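Local coordinates for mnemiopsin 1 (Mnemiopsis leidyi, PDB 5VP3), which emits light under the control of calcium, as a light-sensitive ctenophore photoprotein built from EF-hands, at residues K88-D91 with G95-R98; E147-M152 with V157-A162; T164-A169 with G175-P180. All blocks are in the same frame, centred on the assembly; numbering follows the deposited sequence. Where two conformers were deposited one is given.

How the contacts relate
Contacts 2 and 3 are neighbours in the C-terminal pair of EF-hands and share helix 161-169; contact 1 lies on the opposite side of the chain's centre, its own centre about 26 Å from that of contact 2 and 30 Å from that of contact 3. Contacts 1 and 3 are largely buried, whereas contact 2 is only partly so. Contact 1, in a tight turn beside a short strand, depends on one good and one weak backbone bond. Contact 2 joins consecutive helices by apolar side chains and one backbone bond, with Glu147 on cadmium; contact 3 packs leucine on phenylalanine beside a cadmium loop. Contacts 2 and 3 meet where Met152 touches Phe165 and Leu148 approaches Phe166.

Contact 1 (K88-D91 with G95-R98); sequences KGVD and GLKR
Asp91 and Gly95 face each other as a hydrogen-bonded antiparallel pair, the only bridge between 88-91 and 95-98. Gly95 N donates to Asp91 O at 2.8 Å. In return Asp91 N reaches Gly95 O only weakly, at 3.4 Å, and the same N-H also makes a weak bond back to Gly89 O; one proton is thus shared between two acceptors. The Asp91 carboxylate serves the turn itself: CG stands anti to the backbone N (chi1 -164°), and OD2 accepts the backbone N-H groups of Val93 and Asn94. Gly89 closes helix 71-87 with a Schellman motif, two bonds running back into the last turn; its positive phi by itself calls for glycine. The turn then runs into strand 96-97, which pairs with strand 50-51 through backbone bonds between Leu96 and Met51 and between Arg98 and Gly49. This is consistent with the short beta link between paired EF-hand loops, the 88-98 loop then being one with no metal recorded here. Leu96 lies over the helix end. Its CB is 3.6 Å from Gly89 O, and its CD2 is 3.5 Å from Lys88 O. Val90 crosses Leu96 at about a right angle, CG2 coming within 4.2 Å of Leu96 CD2, while Trp101 and Ala104 of helix 101-117 also touch the leucine. Lys88 sends its chain away from this strand, and NZ of this buried residue is bonded to Asn105 OD1 and the carbonyl O of Trp190.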
loop_
_atom_site.group_PDB
_atom_site.type_symbol
_atom_site.label_atom_id
_atom_site.label_comp_id
_atom_site.label_asym_id
_atom_site.label_seq_id
_atom_site.Cartn_x
_atom_site.Cartn_y
_atom_site.Cartn_z
ATOM N N LYS A 88 5.441 5.089 4.557
ATOM C CA LYS A 88 4.402 6.064 4.227
ATOM C C LYS A 88 4.220 7.112 5.303
ATOM O O LYS A 88 3.317 7.925 5.171
ATOM C CB LYS A 88 3.037 5.388 4.032
ATOM C CG LYS A 88 2.841 4.595 2.718
ATOM C CD LYS A 88 2.296 5.438 1.616
ATOM C CE LYS A 88 1.327 4.647 0.745
ATOM N NZ LYS A 88 1.285 5.201 -0.619
ATOM N N GLY A 89 5.014 7.095 6.369
ATOM C CA GLY A 89 4.975 8.138 7.383
ATOM C C GLY A 89 4.256 7.786 8.665
ATOM O O GLY A 89 4.219 8.623 9.571
ATOM N N VAL A 90 3.692 6.584 8.783
ATOM C CA VAL A 90 2.993 6.203 10.007
ATOM C C VAL A 90 4.023 5.787 11.036
ATOM O O VAL A 90 4.460 4.631 11.075
ATOM C CB VAL A 90 1.969 5.085 9.765
ATOM C CG1 VAL A 90 1.138 4.829 11.020
ATOM C CG2 VAL A 90 1.053 5.484 8.631
ATOM N N ASP A 91 4.448 6.739 11.845
ATOM C CA ASP A 91 5.320 6.428 12.968
ATOM C C ASP A 91 4.640 5.445 13.919
ATOM O O ASP A 91 3.469 5.635 14.265
ATOM C CB ASP A 91 5.667 7.705 13.715
ATOM C CG ASP A 91 6.829 7.510 14.622
ATOM O OD1 ASP A 91 7.950 7.447 14.076
ATOM O OD2 ASP A 91 6.605 7.357 15.848
ATOM N N GLY A 95 2.064 7.935 15.089
ATOM C CA GLY A 95 1.068 7.923 14.042
ATOM C C GLY A 95 1.403 8.980 13.007
ATOM O O GLY A 95 2.552 9.387 12.839
ATOM N N LEU A 96 0.372 9.447 12.318
ATOM C CA LEU A 96 0.528 10.431 11.254
ATOM C C LEU A 96 -0.745 11.267 11.148
ATOM O O LEU A 96 -1.853 10.722 11.145
ATOM C CB LEU A 96 0.852 9.706 9.937
ATOM C CG LEU A 96 0.964 10.472 8.609
ATOM C CD1 LEU A 96 2.079 11.477 8.662
ATOM C CD2 LEU A 96 1.156 9.479 7.462
ATOM N N LYS A 97 -0.590 12.589 11.082
ATOM C CA LYS A 97 -1.731 13.503 11.074
ATOM C C LYS A 97 -2.297 13.680 9.673
ATOM O O LYS A 97 -1.568 13.671 8.683
ATOM C CB LYS A 97 -1.336 14.888 11.608
ATOM C CG LYS A 97 -1.118 15.021 13.119
ATOM C CD LYS A 97 -0.437 16.373 13.442
ATOM C CE LYS A 97 1.089 16.226 13.595
ATOM N NZ LYS A 97 1.874 17.504 13.437
ATOM N N ARG A 98 -3.613 13.872 9.601
ATOM C CA ARG A 98 -4.287 14.047 8.314
ATOM C C ARG A 98 -3.587 15.092 7.455
ATOM O O ARG A 98 -3.417 14.907 6.243
ATOM C CB ARG A 98 -5.743 14.441 8.567
ATOM C CG ARG A 98 -6.719 14.178 7.432
ATOM C CD ARG A 98 -8.146 14.307 7.939
ATOM N NE ARG A 98 -9.118 13.921 6.932
ATOM C CZ ARG A 98 -9.400 14.660 5.869
ATOM N NH1 ARG A 98 -8.782 15.831 5.683
ATOM N NH2 ARG A 98 -10.281 14.220 4.981
#

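Contact 2 (E147-M152 with V157-A162); sequences ELKTMM and VPQEAA. With CD (cadmium ion), chain C.
Met152 and Val157 join the exit helix of one EF-hand, 145-154, to the approach to helix 161-169, which enters the next; the contact therefore spans the linker of a helix-loop-helix pair. The polar part is brief. Val157 N donates to Met152 O at 2.9 Å with an N-H...O angle of 157°, and past it a type I turn from Pro158 to Ala161 leads the chain into the second helix.

Apolar contacts do most of the work. Met152 leans toward the linker with CG beside its backbone N (chi1 -59°), which brings CG to 3.8 Å from Ala162 CB; the bend at chi2 (-57°) then carries SD to 3.9 Å from Val157 CG1. The alanine methyl also receives Lys149 CG at 3.5 Å. From another side of the same methyl, Leu148 CD2 comes within 4.1 Å of Ala162 CB, so three side chains surround it from three directions; Leu148 continues to Phe166 and Leu185. An alanine at Met152 removes CG and SD, and would probably open a gap between Val157 CG1 and Ala162 CB, the latter still touched by Lys149 CG.

The Lys149 stem also meets the Gln159 amide. The two cross at about a right angle, with OE1 resting 3.6 Å from Lys149 CE, a carbon; the ammonium NZ is instead paired with Glu146 and bonded to Tyr163 OH.

Metal binding occupies the other end of the helix segment, where extended Glu147 grips a cadmium ion with both carboxylate oxygens, OE1 at 2.4 Å and OE2 at 2.2 Å.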
loop_
_atom_site.group_PDB
_atom_site.type_symbol
_atom_site.label_atom_id
_atom_site.label_comp_id
_atom_site.label_asym_id
_atom_site.label_seq_id
_atom_site.Cartn_x
_atom_site.Cartn_y
_atom_site.Cartn_z
ATOM N N GLU A 147 -10.121 -15.151 -5.259
ATOM C CA GLU A 147 -9.115 -14.745 -4.282
ATOM C C GLU A 147 -8.982 -13.232 -4.212
ATOM O O GLU A 147 -8.782 -12.686 -3.120
ATOM C CB GLU A 147 -7.795 -15.463 -4.587
ATOM C CG GLU A 147 -7.930 -16.961 -4.251
ATOM C CD GLU A 147 -6.754 -17.827 -4.705
ATOM O OE1 GLU A 147 -6.570 -18.933 -4.177
ATOM O OE2 GLU A 147 -6.015 -17.438 -5.608
ATOM N N LEU A 148 -9.150 -12.518 -5.333
ATOM C CA LEU A 148 -8.999 -11.061 -5.260
ATOM C C LEU A 148 -10.238 -10.410 -4.650
ATOM O O LEU A 148 -10.123 -9.419 -3.919
ATOM C CB LEU A 148 -8.725 -10.454 -6.635
ATOM C CG LEU A 148 -8.487 -8.943 -6.622
ATOM C CD1 LEU A 148 -7.132 -8.606 -5.918
ATOM C CD2 LEU A 148 -8.547 -8.361 -8.027
ATOM N N LYS A 149 -11.420 -10.959 -4.943
ATOM C CA LYS A 149 -12.652 -10.499 -4.314
ATOM C C LYS A 149 -12.555 -10.587 -2.790
ATOM O O LYS A 149 -13.015 -9.693 -2.072
ATOM C CB LYS A 149 -13.843 -11.333 -4.817
ATOM C CG LYS A 149 -14.326 -11.019 -6.252
ATOM C CD LYS A 149 -15.221 -12.152 -6.808
ATOM C CE LYS A 149 -16.685 -12.022 -6.397
ATOM N NZ LYS A 149 -17.481 -13.181 -6.885
ATOM N N THR A 150 -12.021 -11.684 -2.275
ATOM C CA THR A 150 -11.846 -11.771 -0.838
ATOM C C THR A 150 -11.081 -10.574 -0.329
ATOM O O THR A 150 -11.462 -9.975 0.678
ATOM C CB THR A 150 -11.155 -13.068 -0.497
ATOM O OG1 THR A 150 -11.989 -14.128 -0.982
ATOM C CG2 THR A 150 -10.955 -13.193 0.996
ATOM N N MET A 151 -10.031 -10.168 -1.051
ATOM C CA MET A 151 -9.279 -8.993 -0.636
ATOM C C MET A 151 -10.145 -7.744 -0.649
ATOM O O MET A 151 -9.969 -6.840 0.185
ATOM C CB MET A 151 -8.066 -8.777 -1.538
ATOM C CG MET A 151 -7.140 -7.706 -0.967
ATOM S SD MET A 151 -5.751 -7.177 -2.003
ATOM C CE MET A 151 -6.519 -5.975 -3.041
ATOM N N MET A 152 -11.025 -7.629 -1.640
ATOM C CA MET A 152 -11.926 -6.486 -1.682
ATOM C C MET A 152 -12.840 -6.481 -0.463
ATOM O O MET A 152 -13.050 -5.445 0.173
ATOM C CB MET A 152 -12.758 -6.528 -2.961
ATOM C CG MET A 152 -11.937 -6.514 -4.248
ATOM S SD MET A 152 -10.912 -5.045 -4.209
ATOM C CE MET A 152 -9.806 -5.261 -5.596
ATOM N N VAL A 157 -14.145 -2.796 -0.003
ATOM C CA VAL A 157 -14.352 -2.411 -1.397
ATOM C C VAL A 157 -15.431 -3.351 -1.919
ATOM O O VAL A 157 -15.447 -4.536 -1.540
ATOM C CB VAL A 157 -13.057 -2.509 -2.223
ATOM C CG1 VAL A 157 -13.294 -2.055 -3.645
ATOM C CG2 VAL A 157 -11.944 -1.684 -1.582
ATOM N N PRO A 158 -16.365 -2.874 -2.747
ATOM C CA PRO A 158 -17.401 -3.768 -3.282
ATOM C C PRO A 158 -16.775 -4.841 -4.158
ATOM O O PRO A 158 -15.918 -4.554 -4.996
ATOM C CB PRO A 158 -18.298 -2.830 -4.097
ATOM C CG PRO A 158 -17.900 -1.451 -3.695
ATOM C CD PRO A 158 -16.480 -1.519 -3.301
ATOM N N GLN A 159 -17.226 -6.085 -3.969
ATOM C CA GLN A 159 -16.553 -7.223 -4.582
ATOM C C GLN A 159 -16.560 -7.146 -6.108
ATOM O O GLN A 159 -15.762 -7.834 -6.754
ATOM C CB GLN A 159 -17.196 -8.525 -4.095
ATOM C CG GLN A 159 -17.004 -8.726 -2.611
ATOM C CD GLN A 159 -17.219 -10.156 -2.133
ATOM O OE1 GLN A 159 -17.117 -11.113 -2.900
ATOM N NE2 GLN A 159 -17.512 -10.304 -0.843
ATOM N N GLU A 160 -17.422 -6.310 -6.693
ATOM C CA GLU A 160 -17.432 -6.095 -8.137
ATOM C C GLU A 160 -16.275 -5.224 -8.631
ATOM O O GLU A 160 -15.972 -5.246 -9.830
ATOM C CB GLU A 160 -18.773 -5.469 -8.567
ATOM C CG GLU A 160 -19.184 -4.175 -7.832
ATOM C CD GLU A 160 -20.658 -3.798 -8.045
ATOM O OE1 GLU A 160 -21.182 -3.995 -9.169
ATOM O OE2 GLU A 160 -21.293 -3.309 -7.080
ATOM N N ALA A 161 -15.627 -4.441 -7.765
ATOM C CA ALA A 161 -14.412 -3.770 -8.208
ATOM C C ALA A 161 -13.349 -4.785 -8.635
ATOM O O ALA A 161 -12.516 -4.488 -9.498
ATOM C CB ALA A 161 -13.865 -2.867 -7.105
ATOM N N ALA A 162 -13.379 -5.994 -8.065
ATOM C CA ALA A 162 -12.352 -6.983 -8.368
ATOM C C ALA A 162 -12.319 -7.306 -9.857
ATOM O O ALA A 162 -11.244 -7.346 -10.471
ATOM C CB ALA A 162 -12.580 -8.253 -7.545
HETATM CD CD CD C . -4.873 -19.309 -5.897
HETATM O O HOH W 1 -6.513 -19.837 -7.977
#

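Contact 3 (T164-A169 with G175-P180); sequences TFFQKA and GKLERP. With CD (cadmium ion), chain D.
Ala169 and Leu177 bring the two backbones nearest, their CA atoms 7.1 Å apart, and no hydrogen bond links the segments. Residues 164-169 are helical; 175-180 starts in the metal loop, where Gly175 has a positive phi, and enters helix 179-190 with Glu178 at the N-cap position. Helix side chains meet both Leu177 and the loop backbone. Phe166, its CG anti to the backbone N (chi1 -159°), turns its ring to the loop, and Leu177 CG sits over one face, 3.9 Å from the ring centroid and 25° off the normal, a CH-pi contact. Lys176 CA approaches the ring edge at CZ, 3.6 Å away, and Gly175 O lies 3.4 Å from CZ. Leu177 CD2 reaches Ala169 CB at 3.8 Å, so the leucine fills the angle between ring and methyl. Lys176 O and Glu178 OE1 bind cadmium at 2.4 and 2.2 Å, with Asp170, Thr174 and Glu181 completing the site of this EF-hand loop. Leu177 is the hydrophobic residue at its eighth position, and its backbone bonds to Val143 couple the two loops of the pair. Val145 of helix 145-154 touches Phe166, while Leu182 and Leu185 of helix 179-190 meet Leu177.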
loop_
_atom_site.group_PDB
_atom_site.type_symbol
_atom_site.label_atom_id
_atom_site.label_comp_id
_atom_site.label_asym_id
_atom_site.label_seq_id
_atom_site.Cartn_x
_atom_site.Cartn_y
_atom_site.Cartn_z
ATOM N N THR A 164 -13.038 -5.618 -12.433
ATOM C CA THR A 164 -12.412 -4.540 -13.200
ATOM C C THR A 164 -10.895 -4.589 -13.088
ATOM O O THR A 164 -10.181 -4.608 -14.101
ATOM C CB THR A 164 -12.924 -3.183 -12.696
ATOM O OG1 THR A 164 -14.352 -3.221 -12.557
ATOM C CG2 THR A 164 -12.520 -2.052 -13.639
ATOM N N PHE A 165 -10.383 -4.547 -11.853
ATOM C CA PHE A 165 -8.942 -4.551 -11.629
ATOM C C PHE A 165 -8.304 -5.779 -12.244
ATOM O O PHE A 165 -7.250 -5.700 -12.877
ATOM C CB PHE A 165 -8.632 -4.553 -10.140
ATOM C CG PHE A 165 -8.906 -3.265 -9.450
ATOM C CD1 PHE A 165 -8.065 -2.168 -9.630
ATOM C CD2 PHE A 165 -9.972 -3.159 -8.569
ATOM C CE1 PHE A 165 -8.301 -0.974 -8.966
ATOM C CE2 PHE A 165 -10.216 -1.974 -7.902
ATOM C CZ PHE A 165 -9.372 -0.874 -8.102
ATOM N N PHE A 166 -8.936 -6.929 -12.047
ATOM C CA PHE A 166 -8.384 -8.181 -12.523
ATOM C C PHE A 166 -8.229 -8.146 -14.031
ATOM O O PHE A 166 -7.139 -8.358 -14.563
ATOM C CB PHE A 166 -9.294 -9.321 -12.100
ATOM C CG PHE A 166 -8.628 -10.643 -12.084
ATOM C CD1 PHE A 166 -8.367 -11.312 -13.256
ATOM C CD2 PHE A 166 -8.250 -11.214 -10.893
ATOM C CE1 PHE A 166 -7.750 -12.550 -13.249
ATOM C CE2 PHE A 166 -7.635 -12.445 -10.874
ATOM C CZ PHE A 166 -7.379 -13.117 -12.066
ATOM N N GLN A 167 -9.325 -7.874 -14.742
ATOM C CA GLN A 167 -9.244 -7.708 -16.189
ATOM C C GLN A 167 -8.086 -6.799 -16.580
ATOM O O GLN A 167 -7.386 -7.061 -17.561
ATOM C CB GLN A 167 -10.558 -7.142 -16.726
ATOM C CG GLN A 167 -10.614 -7.018 -18.245
ATOM C CD GLN A 167 -11.521 -8.065 -18.887
ATOM O OE1 GLN A 167 -12.579 -8.396 -18.337
ATOM N NE2 GLN A 167 -11.111 -8.593 -20.054
ATOM N N LYS A 168 -7.867 -5.719 -15.838
ATOM C CA LYS A 168 -6.863 -4.781 -16.303
ATOM C C LYS A 168 -5.463 -5.271 -16.022
ATOM O O LYS A 168 -4.531 -4.915 -16.755
ATOM C CB LYS A 168 -7.093 -3.404 -15.691
ATOM C CG LYS A 168 -7.814 -2.474 -16.663
ATOM C CD LYS A 168 -8.081 -1.084 -16.102
ATOM C CE LYS A 168 -9.351 -1.043 -15.246
ATOM N NZ LYS A 168 -9.972 0.323 -15.234
ATOM N N ALA A 169 -5.279 -6.101 -15.000
ATOM C CA ALA A 169 -3.936 -6.535 -14.651
ATOM C C ALA A 169 -3.562 -7.890 -15.250
ATOM O O ALA A 169 -2.370 -8.192 -15.375
ATOM C CB ALA A 169 -3.798 -6.575 -13.136
ATOM N N GLY A 175 -6.382 -15.917 -16.750
ATOM C CA GLY A 175 -7.392 -16.042 -15.713
ATOM C C GLY A 175 -6.839 -16.034 -14.300
ATOM O O GLY A 175 -7.598 -16.271 -13.364
ATOM N N LYS A 176 -5.539 -15.757 -14.120
ATOM C CA LYS A 176 -4.905 -15.614 -12.814
ATOM C C LYS A 176 -4.029 -14.362 -12.830
ATOM O O LYS A 176 -3.494 -13.980 -13.873
ATOM C CB LYS A 176 -4.014 -16.823 -12.460
ATOM C CG LYS A 176 -4.586 -18.201 -12.804
ATOM C CD LYS A 176 -5.502 -18.717 -11.713
ATOM C CE LYS A 176 -5.678 -20.209 -11.812
ATOM N NZ LYS A 176 -4.437 -20.965 -11.520
ATOM N N LEU A 177 -3.859 -13.743 -11.661
ATOM C CA LEU A 177 -2.810 -12.738 -11.470
ATOM C C LEU A 177 -1.553 -13.443 -10.989
ATOM O O LEU A 177 -1.524 -13.970 -9.878
ATOM C CB LEU A 177 -3.230 -11.676 -10.475
ATOM C CG LEU A 177 -4.449 -10.881 -10.833
ATOM C CD1 LEU A 177 -4.739 -9.884 -9.690
ATOM C CD2 LEU A 177 -4.262 -10.167 -12.140
ATOM N N GLU A 178 -0.544 -13.509 -11.854
ATOM C CA GLU A 178 0.785 -13.927 -11.438
ATOM C C GLU A 178 1.449 -12.766 -10.678
ATOM O O GLU A 178 0.950 -11.639 -10.678
ATOM C CB GLU A 178 1.579 -14.367 -12.670
ATOM C CG GLU A 178 1.004 -15.634 -13.356
ATOM C CD GLU A 178 -0.245 -15.432 -14.211
ATOM O OE1 GLU A 178 -0.468 -14.319 -14.768
ATOM O OE2 GLU A 178 -1.025 -16.422 -14.314
ATOM N N ARG A 179 2.596 -13.039 -10.049
ATOM C CA ARG A 179 3.151 -12.082 -9.090
ATOM C C ARG A 179 3.434 -10.707 -9.692
ATOM O O ARG A 179 3.185 -9.706 -8.999
ATOM C CB ARG A 179 4.404 -12.677 -8.421
ATOM C CG ARG A 179 4.079 -13.805 -7.419
ATOM C CD ARG A 179 5.304 -14.413 -6.692
ATOM N NE ARG A 179 4.884 -15.458 -5.750
ATOM C CZ ARG A 179 4.706 -16.746 -6.068
ATOM N NH1 ARG A 179 4.932 -17.176 -7.302
ATOM N NH2 ARG A 179 4.289 -17.619 -5.152
ATOM N N PRO A 180 3.927 -10.574 -10.931
ATOM C CA PRO A 180 4.109 -9.228 -11.512
ATOM C C PRO A 180 2.816 -8.516 -11.805
ATOM O O PRO A 180 2.772 -7.280 -11.858
ATOM C CB PRO A 180 4.896 -9.501 -12.804
ATOM C CG PRO A 180 5.491 -10.881 -12.626
ATOM C CD PRO A 180 4.492 -11.630 -11.789
HETATM CD CD CD D . -2.160 -13.412 -15.766
#